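Local coordinates for DUF309 domain-containing protein (Thermus thermophilus, PDB 2CXD) that is of unknown function but belongs to the DUF309 family and folds as a small all-helical protein, at residues 6-11 with 18-23. Numbering follows the deposited sequence.
Sequences EEVLGL and YEVHEV
L11 and V8 pack against V20 and V23 in an apolar contact between the two arms of an antiparallel helical hairpin, which opens this all-helical DUF309 protein. Helices 5-13 and 17-30 are joined by a short turn, and the two segments run at 158° with their axes 9.1 Å apart. No hydrogen bond links the segments; the contact is carried by aliphatic carbons, mostly methyl groups. The CA atoms come nearest at V8 and V20, 5.9 Å apart. These two side chains meet at about a right angle, CG1 of V8 lying 3.9 Å from CG1 of V20. The other branch of V8, CG2, turns to V23 and reaches its CG1, so this buried valine bridges residues one helical turn apart. V20 divides its methyls likewise, sending CG2 to 3.7 Å from CB of L11. Toward the solvent side, acidic chains flank the apolar centre. E7, extended with CG anti to the backbone N (chi1 179°), brings OE1 beside CG2 of V23, while its backbone N is hydrogen-bonded to OD1 of D4, the residue just before helix 5-13. CD1 of L11 also lies 4.0 Å from CG2 of V23. L11 lies across E19, its CD1 resting 3.8 Å from CB of E19. CD2 of L11 approaches the carboxylate oxygen OE1 of E19 at 3.6 Å.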
loop_
_atom_site.group_PDB
_atom_site.type_symbol
_atom_site.label_atom_id
_atom_site.label_comp_id
_atom_site.label_asym_id
_atom_site.label_seq_id
_atom_site.Cartn_x
_atom_site.Cartn_y
_atom_site.Cartn_z
ATOM N N GLU A 6 -10.808 1.656 -7.289
ATOM C CA GLU A 6 -10.950 0.789 -8.451
ATOM C C GLU A 6 -9.806 1.078 -9.418
ATOM O O GLU A 6 -9.262 0.167 -10.045
ATOM C CB GLU A 6 -12.305 1.013 -9.134
ATOM C CG GLU A 6 -13.489 0.496 -8.321
ATOM C CD GLU A 6 -13.396 -0.997 -8.023
ATOM O OE1 GLU A 6 -13.410 -1.801 -8.982
ATOM O OE2 GLU A 6 -13.306 -1.369 -6.830
ATOM N N GLU A 7 -9.436 2.350 -9.532
ATOM C CA GLU A 7 -8.339 2.738 -10.412
ATOM C C GLU A 7 -7.026 2.221 -9.824
ATOM O O GLU A 7 -6.199 1.638 -10.528
ATOM C CB GLU A 7 -8.269 4.265 -10.546
ATOM C CG GLU A 7 -7.128 4.748 -11.441
ATOM C CD GLU A 7 -6.818 6.230 -11.268
ATOM O OE1 GLU A 7 -5.885 6.722 -11.937
ATOM O OE2 GLU A 7 -7.498 6.904 -10.462
ATOM N N VAL A 8 -6.841 2.439 -8.527
ATOM C CA VAL A 8 -5.627 2.003 -7.840
ATOM C C VAL A 8 -5.476 0.483 -7.876
ATOM O O VAL A 8 -4.396 -0.032 -8.159
ATOM C CB VAL A 8 -5.624 2.481 -6.369
ATOM C CG1 VAL A 8 -4.349 2.020 -5.664
ATOM C CG2 VAL A 8 -5.731 4.002 -6.321
ATOM N N LEU A 9 -6.559 -0.233 -7.586
ATOM C CA LEU A 9 -6.513 -1.690 -7.602
ATOM C C LEU A 9 -6.155 -2.211 -8.992
ATOM O O LEU A 9 -5.464 -3.224 -9.124
ATOM C CB LEU A 9 -7.850 -2.266 -7.131
ATOM C CG LEU A 9 -8.075 -2.163 -5.620
ATOM C CD1 LEU A 9 -9.452 -2.692 -5.258
ATOM C CD2 LEU A 9 -6.993 -2.958 -4.896
ATOM N N GLY A 10 -6.616 -1.509 -10.025
ATOM C CA GLY A 10 -6.309 -1.903 -11.389
ATOM C C GLY A 10 -4.820 -1.779 -11.676
ATOM O O GLY A 10 -4.250 -2.573 -12.426
ATOM N N LEU A 11 -4.183 -0.770 -11.089
ATOM C CA LEU A 11 -2.752 -0.566 -11.273
ATOM C C LEU A 11 -1.986 -1.594 -10.443
ATOM O O LEU A 11 -1.005 -2.177 -10.909
ATOM C CB LEU A 11 -2.352 0.852 -10.838
ATOM C CG LEU A 11 -2.928 2.012 -11.667
ATOM C CD1 LEU A 11 -2.542 3.348 -11.038
ATOM C CD2 LEU A 11 -2.417 1.927 -13.097
ATOM N N TYR A 18 4.847 1.877 -9.343
ATOM C CA TYR A 18 5.230 3.281 -9.357
ATOM C C TYR A 18 3.984 4.140 -9.540
ATOM O O TYR A 18 3.849 5.187 -8.906
ATOM C CB TYR A 18 6.214 3.593 -10.486
ATOM C CG TYR A 18 6.593 5.059 -10.528
ATOM C CD1 TYR A 18 7.330 5.639 -9.492
ATOM C CD2 TYR A 18 6.171 5.882 -11.574
ATOM C CE1 TYR A 18 7.633 7.001 -9.493
ATOM C CE2 TYR A 18 6.468 7.246 -11.585
ATOM C CZ TYR A 18 7.196 7.798 -10.541
ATOM O OH TYR A 18 7.465 9.152 -10.530
ATOM N N GLU A 19 3.076 3.690 -10.404
ATOM C CA GLU A 19 1.850 4.431 -10.667
ATOM C C GLU A 19 0.916 4.449 -9.461
ATOM O O GLU A 19 0.227 5.440 -9.227
ATOM C CB GLU A 19 1.148 3.864 -11.902
ATOM C CG GLU A 19 1.930 4.138 -13.183
ATOM C CD GLU A 19 1.335 3.474 -14.409
ATOM O OE1 GLU A 19 0.182 3.797 -14.770
ATOM O OE2 GLU A 19 2.027 2.625 -15.014
ATOM N N VAL A 20 0.896 3.364 -8.692
ATOM C CA VAL A 20 0.065 3.316 -7.496
ATOM C C VAL A 20 0.579 4.426 -6.580
ATOM O O VAL A 20 -0.196 5.181 -5.995
ATOM C CB VAL A 20 0.184 1.947 -6.776
ATOM C CG1 VAL A 20 -0.423 2.028 -5.375
ATOM C CG2 VAL A 20 -0.535 0.875 -7.593
ATOM N N HIS A 21 1.899 4.528 -6.484
ATOM C CA HIS A 21 2.528 5.544 -5.653
ATOM C C HIS A 21 2.128 6.951 -6.101
ATOM O O HIS A 21 1.713 7.779 -5.288
ATOM C CB HIS A 21 4.050 5.388 -5.712
ATOM C CG HIS A 21 4.793 6.406 -4.908
ATOM N ND1 HIS A 21 5.149 7.638 -5.412
ATOM C CD2 HIS A 21 5.228 6.385 -3.626
ATOM C CE1 HIS A 21 5.771 8.331 -4.475
ATOM N NE2 HIS A 21 5.831 7.593 -3.381
ATOM N N GLU A 22 2.257 7.211 -7.399
ATOM C CA GLU A 22 1.926 8.518 -7.966
ATOM C C GLU A 22 0.499 8.957 -7.663
ATOM O O GLU A 22 0.249 10.122 -7.345
ATOM C CB GLU A 22 2.137 8.502 -9.485
ATOM C CG GLU A 22 3.593 8.471 -9.919
ATOM C CD GLU A 22 4.383 9.685 -9.439
ATOM O OE1 GLU A 22 4.629 9.789 -8.222
ATOM O OE2 GLU A 22 4.757 10.534 -10.278
ATOM N N VAL A 23 -0.438 8.023 -7.761
ATOM C CA VAL A 23 -1.840 8.324 -7.500
ATOM C C VAL A 23 -2.114 8.603 -6.029
ATOM O O VAL A 23 -2.809 9.558 -5.683
ATOM C CB VAL A 23 -2.749 7.151 -7.950
ATOM C CG1 VAL A 23 -4.183 7.384 -7.486
ATOM C CG2 VAL A 23 -2.701 7.014 -9.455
#